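PDB 2D69: ribulose bisphosphate carboxylase from Pyrococcus horikoshii, which adds CO2 and water to ribulose 1,5-bisphosphate to give two molecules of 3-phosphoglycerate, and also catalyses its oxygenation, as a type III Rubisco built of large subunits alone. Local coordinates for the interface of chains A and B. Coordinates in Å, arbitrary orientation; residue numbers count along the deposited sequence, not the author numbering. Chains: chain A/B, Ribulose bisphosphate carboxylase.

Contact 1: the interface of chains A and B. Residues chain A 134, 137, 269; chain B 198, 200-201, 204.
Carboxylate oxygen OE2 of A:Glu269 is gripped by two arginines of chain B, which makes this patch a salt-bridge cluster between large subunits of a type III Rubisco. B:Arg204 NH1 gives it the straighter bond, 2.9 Å and 167° at the hydrogen, with OE2 lying in its guanidinium plane. B:Arg198 meets A:Glu269 tip to tip, NH1 lying 3.1 Å from OE2, and its guanidinium plane stands almost upright on the carboxylate, 81° apart. Both donors meet OE2 from above the carboxylate plane, one over each face, so that the oxygen sits between them. Glutamate suits the place because its side chain reaches across from helix 258-271 and can offer one carboxylate oxygen to both arginines; the bend at chi2 (67°) turns the carboxylate toward them.

Acids of chain B probably balance the arginine charge and help to hold the two guanidinium groups in place. B:Glu201 OE1 accepts from B:Arg198 NH1 at 2.9 Å, lying close to the guanidinium plane, while B:Glu200 forms a salt bridge to B:Arg204 NH2 through OE2 and lays its CG against one face of that guanidinium. On the opposite face A:Gln137 brings OE1, 4.1 Å from B:Arg204 NH1, at the end of an extended chain. The proximity of three carboxylates would probably be costly without the arginines, and the alternation of charge is likely to keep all of them ionised.

A:Lys134 meets chain B here through its aliphatic stem: CD rests over the centre of the B:Arg198 guanidinium, 3.8 Å from CZ; the bends at chi3 and chi4 put NZ 4.9 Å from B:Arg198 NH2, where the like charges would probably repel weakly. Water completes the join. One molecule links A:Glu269 OE1 to B:Glu201 OE1, and a second, 2.6 Å from B:Glu201 OE1, reaches the backbone O of A:Lys134.

Contact 2: the interface of chains A and B. Residues chain A 127, 131, 339; chain B 195-196.
B:Pro195 is wedged between A:His339 and A:Arg131, with A:Tyr127 and B:Phe196 meeting beside it, in a small apolar patch between two Rubisco large subunits. Its pyrrolidine ring crosses the imidazole at a slant: CB lies over the imidazole face, 3.9 Å from the ring centroid, in a CH-pi contact offset toward the rim and nearest to CD2. The backbone carbonyl of B:Pro195 also faces the histidine, its O 3.2 Å from CD2, a carbon contact that would be at most weakly polar. A:His339 is turned to meet both by its first torsion, which sets CG between the backbone N and the carbonyl carbon (chi1 57°), and its CB packs against B:Phe196 CA at 3.7 Å. An alanine in place of A:His339 would probably leave the CB of B:Pro195 without its aromatic partner and open a gap beside the proline.

From another direction A:Arg131 brings CB to 3.6 Å from B:Pro195 CG. The chain then bends at chi3 (-65°), bringing NH2 alongside the proline, 3.7 Å from CD. Arginine suits this place because its CB packs on the ring and its long chain can curl to lay the guanidinium alongside it. A:Tyr127 crosses both chain B residues at about a right angle and touches them with its tip: the phenol OH is 3.7 Å from B:Pro195 CG and equally far from CD2 of B:Phe196, at whose ring edge it lies in plane. A:Arg131 NH1 sits in turn at the edge of the tyrosine ring. Proline fits as the wedge, a compact ring with no side-chain polar group to bury.

In the fold, A:Tyr127 opens the short helix 127-130 and A:Arg131 follows it directly; A:His339 lies in the loop between helix 323-334 and strand 344-348, while B:Pro195 and B:Phe196 belong to the loop leading into helix 199-217.

Contact 1: the interface of chains A and B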
ATOM      1  N   LYS A 134     -10.148  27.997  -2.658  1.00 13.85           N
ATOM      2  CA  LYS A 134     -11.468  27.448  -2.961  1.00 13.96           C
ATOM      3  C   LYS A 134     -12.603  28.126  -2.230  1.00 12.77           C
ATOM      4  O   LYS A 134     -13.743  28.012  -2.650  1.00 13.10           O
ATOM      5  CB  LYS A 134     -11.554  25.958  -2.627  1.00 14.36           C
ATOM      6  CG  LYS A 134     -10.472  25.077  -3.260  1.00 17.69           C
ATOM      7  CD  LYS A 134     -10.587  23.620  -2.767  1.00 21.67           C
ATOM      8  CE  LYS A 134      -9.491  23.290  -1.790  1.00 25.91           C
ATOM      9  NZ  LYS A 134      -8.196  23.175  -2.541  1.00 26.28           N
ATOM     10  N   GLN A 137     -16.553  25.048   1.151  1.00 13.40           N
ATOM     11  CA  GLN A 137     -17.161  23.968   0.375  1.00 13.60           C
ATOM     12  C   GLN A 137     -18.664  24.142   0.266  1.00 13.85           C
ATOM     13  O   GLN A 137     -19.272  23.919  -0.814  1.00 14.93           O
ATOM     14  CB  GLN A 137     -16.795  22.597   0.990  1.00 13.55           C
ATOM     15  CG  GLN A 137     -17.462  21.456   0.288  1.00 12.76           C
ATOM     16  CD  GLN A 137     -17.093  20.033   0.707  1.00 13.18           C
ATOM     17  OE1 GLN A 137     -17.724  19.141   0.175  1.00 12.06           O
ATOM     18  NE2 GLN A 137     -16.151  19.811   1.661  1.00  8.35           N
ATOM     19  N   GLU A 269     -12.672  18.690   2.162  1.00 13.91           N
ATOM     20  CA  GLU A 269     -13.061  18.589   0.747  1.00 15.84           C
ATOM     21  C   GLU A 269     -13.319  17.122   0.344  1.00 16.89           C
ATOM     22  O   GLU A 269     -14.209  16.838  -0.420  1.00 16.62           O
ATOM     23  CB  GLU A 269     -11.950  19.166  -0.154  1.00 15.76           C
ATOM     24  CG  GLU A 269     -12.252  19.161  -1.658  1.00 18.51           C
ATOM     25  CD  GLU A 269     -13.384  20.098  -2.035  1.00 19.01           C
ATOM     26  OE1 GLU A 269     -13.760  20.960  -1.235  1.00 19.91           O
ATOM     27  OE2 GLU A 269     -13.878  20.004  -3.146  1.00 23.52           O
TER
ATOM     28  N   ARG B 198     -14.972  24.361 -10.381  1.00 14.66           N
ATOM     29  CA  ARG B 198     -13.939  23.354 -10.154  1.00 15.10           C
ATOM     30  C   ARG B 198     -14.579  22.027 -10.534  1.00 14.49           C
ATOM     31  O   ARG B 198     -15.753  21.796 -10.242  1.00 14.35           O
ATOM     32  CB  ARG B 198     -13.457  23.287  -8.692  1.00 15.97           C
ATOM     33  CG  ARG B 198     -12.453  24.342  -8.281  1.00 17.70           C
ATOM     34  CD  ARG B 198     -11.992  24.202  -6.832  1.00 18.36           C
ATOM     35  NE  ARG B 198     -11.268  22.964  -6.592  1.00 20.34           N
ATOM     36  CZ  ARG B 198     -11.742  21.872  -5.953  1.00 22.84           C
ATOM     37  NH1 ARG B 198     -12.972  21.840  -5.429  1.00 19.00           N
ATOM     38  NH2 ARG B 198     -10.941  20.808  -5.805  1.00 22.11           N
ATOM     39  N   GLU B 200     -14.389  18.910  -9.588  1.00 12.67           N
ATOM     40  CA  GLU B 200     -15.037  18.034  -8.608  1.00 14.41           C
ATOM     41  C   GLU B 200     -16.326  18.605  -7.981  1.00 13.98           C
ATOM     42  O   GLU B 200     -17.228  17.864  -7.583  1.00 12.07           O
ATOM     43  CB  GLU B 200     -14.038  17.612  -7.512  1.00 16.43           C
ATOM     44  CG  GLU B 200     -14.606  16.439  -6.668  1.00 23.15           C
ATOM     45  CD  GLU B 200     -13.542  15.841  -5.727  1.00 30.37           C
ATOM     46  OE1 GLU B 200     -13.487  14.580  -5.590  1.00 33.32           O
ATOM     47  OE2 GLU B 200     -12.786  16.648  -5.118  1.00 34.82           O
ATOM     48  N   GLU B 201     -16.415  19.931  -7.896  1.00 13.77           N
ATOM     49  CA  GLU B 201     -17.627  20.579  -7.449  1.00 14.81           C
ATOM     50  C   GLU B 201     -18.716  20.373  -8.501  1.00 14.84           C
ATOM     51  O   GLU B 201     -19.863  20.089  -8.165  1.00 15.07           O
ATOM     52  CB  GLU B 201     -17.368  22.081  -7.157  1.00 15.22           C
ATOM     53  CG  GLU B 201     -16.431  22.289  -5.954  1.00 15.67           C
ATOM     54  CD  GLU B 201     -16.027  23.734  -5.698  1.00 13.36           C
ATOM     55  OE1 GLU B 201     -14.941  23.963  -5.115  1.00 14.66           O
ATOM     56  OE2 GLU B 201     -16.815  24.625  -6.051  1.00 14.91           O
ATOM     57  N   ARG B 204     -20.109  16.687  -8.406  1.00 16.20           N
ATOM     58  CA  ARG B 204     -21.003  16.489  -7.259  1.00 16.59           C
ATOM     59  C   ARG B 204     -22.347  17.055  -7.517  1.00 16.12           C
ATOM     60  O   ARG B 204     -23.340  16.419  -7.213  1.00 19.11           O
ATOM     61  CB  ARG B 204     -20.452  17.107  -6.007  1.00 15.27           C
ATOM     62  CG  ARG B 204     -19.243  16.329  -5.445  1.00 17.82           C
ATOM     63  CD  ARG B 204     -18.682  17.025  -4.277  1.00 20.38           C
ATOM     64  NE  ARG B 204     -17.384  16.557  -3.856  1.00 21.43           N
ATOM     65  CZ  ARG B 204     -16.360  17.345  -3.549  1.00 29.79           C
ATOM     66  NH1 ARG B 204     -16.417  18.694  -3.696  1.00 29.24           N
ATOM     67  NH2 ARG B 204     -15.223  16.776  -3.182  1.00 30.31           N
TER
HETATM   68  O   HOH W   1     -15.221  22.798  -2.415  1.00 25.72           O
HETATM   69  O   HOH W   2     -14.487  26.535  -4.977  1.00 29.41           O

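Contact 2: the interface of chains A and B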
ATOM      1  N   TYR A 127      -7.304  38.940  -8.267  1.00 12.03           N
ATOM      2  CA  TYR A 127      -7.917  37.721  -8.818  1.00 12.16           C
ATOM      3  C   TYR A 127      -6.895  36.572  -8.975  1.00 11.26           C
ATOM      4  O   TYR A 127      -7.138  35.456  -8.574  1.00 10.96           O
ATOM      5  CB  TYR A 127      -8.550  38.016 -10.167  1.00 11.67           C
ATOM      6  CG  TYR A 127      -9.382  36.864 -10.636  1.00 13.66           C
ATOM      7  CD1 TYR A 127     -10.664  36.697 -10.175  1.00 13.88           C
ATOM      8  CD2 TYR A 127      -8.842  35.868 -11.460  1.00 14.06           C
ATOM      9  CE1 TYR A 127     -11.430  35.583 -10.575  1.00 15.75           C
ATOM     10  CE2 TYR A 127      -9.574  34.756 -11.837  1.00 11.83           C
ATOM     11  CZ  TYR A 127     -10.890  34.633 -11.407  1.00 14.93           C
ATOM     12  OH  TYR A 127     -11.669  33.544 -11.772  1.00 13.23           O
ATOM     13  N   ARG A 131      -7.709  33.159  -6.837  1.00  8.69           N
ATOM     14  CA  ARG A 131      -8.170  32.049  -7.640  1.00  9.31           C
ATOM     15  C   ARG A 131      -7.529  30.739  -7.205  1.00 10.36           C
ATOM     16  O   ARG A 131      -8.038  29.689  -7.546  1.00  9.31           O
ATOM     17  CB  ARG A 131      -7.939  32.289  -9.147  1.00  8.42           C
ATOM     18  CG  ARG A 131      -6.470  32.289  -9.603  1.00  9.47           C
ATOM     19  CD  ARG A 131      -6.270  32.526 -11.071  1.00 10.79           C
ATOM     20  NE  ARG A 131      -6.815  31.449 -11.893  1.00  9.61           N
ATOM     21  CZ  ARG A 131      -7.159  31.551 -13.162  1.00 12.91           C
ATOM     22  NH1 ARG A 131      -7.061  32.678 -13.812  1.00 13.20           N
ATOM     23  NH2 ARG A 131      -7.668  30.511 -13.777  1.00 10.34           N
ATOM     24  N   HIS A 339     -15.433  33.666  -6.737  1.00 13.79           N
ATOM     25  CA  HIS A 339     -15.852  32.264  -6.600  1.00 14.51           C
ATOM     26  C   HIS A 339     -16.044  31.821  -5.121  1.00 15.18           C
ATOM     27  O   HIS A 339     -16.499  30.712  -4.861  1.00 16.67           O
ATOM     28  CB  HIS A 339     -14.831  31.337  -7.328  1.00 13.40           C
ATOM     29  CG  HIS A 339     -13.417  31.495  -6.831  1.00 15.23           C
ATOM     30  ND1 HIS A 339     -12.785  32.712  -6.774  1.00 16.90           N
ATOM     31  CD2 HIS A 339     -12.499  30.594  -6.416  1.00 19.47           C
ATOM     32  CE1 HIS A 339     -11.581  32.574  -6.238  1.00 18.53           C
ATOM     33  NE2 HIS A 339     -11.382  31.298  -6.010  1.00 17.31           N
TER
ATOM     34  N   PRO B 195     -11.548  28.328 -11.314  1.00 15.87           N
ATOM     35  CA  PRO B 195     -11.807  28.730  -9.921  1.00 15.31           C
ATOM     36  C   PRO B 195     -13.293  28.812  -9.598  1.00 14.82           C
ATOM     37  O   PRO B 195     -13.670  28.421  -8.515  1.00 15.28           O
ATOM     38  CB  PRO B 195     -11.210  30.134  -9.830  1.00 16.51           C
ATOM     39  CG  PRO B 195     -10.256  30.222 -10.954  1.00 16.79           C
ATOM     40  CD  PRO B 195     -10.630  29.244 -12.014  1.00 15.87           C
ATOM     41  N   PHE B 196     -14.091  29.302 -10.534  1.00 12.79           N
ATOM     42  CA  PHE B 196     -15.525  29.422 -10.365  1.00 12.92           C
ATOM     43  C   PHE B 196     -16.324  28.196 -10.848  1.00 13.79           C
ATOM     44  O   PHE B 196     -17.577  28.201 -10.780  1.00 14.14           O
ATOM     45  CB  PHE B 196     -16.022  30.663 -11.137  1.00 13.05           C
ATOM     46  CG  PHE B 196     -15.564  30.694 -12.571  1.00 11.28           C
ATOM     47  CD1 PHE B 196     -16.256  29.988 -13.552  1.00 13.96           C
ATOM     48  CD2 PHE B 196     -14.438  31.417 -12.937  1.00 10.16           C
ATOM     49  CE1 PHE B 196     -15.824  29.991 -14.889  1.00 16.22           C
ATOM     50  CE2 PHE B 196     -13.980  31.429 -14.268  1.00 10.53           C
ATOM     51  CZ  PHE B 196     -14.668  30.715 -15.255  1.00 14.50           C
TER

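About 12 Å separates the centres of contact 1 and contact 2, and one stretch of chain B serves both: the loop holding the residues of contact 2 runs on through B:Arg198 into helix 199-217, whose first turns supply the rest of chain B's side of contact 1. On chain A, the segment after helix 127-130 likewise passes from one to the other. Shape-fitting apolar packing thus adjoins a charged cluster in one continuous interface, which is not an exact two-fold. The centre of contact 1 is about 22 Å from B:Lys160 and that of contact 2 about 25 Å from A:His278, so both probably serve assembly of the octamer and not catalysis directly.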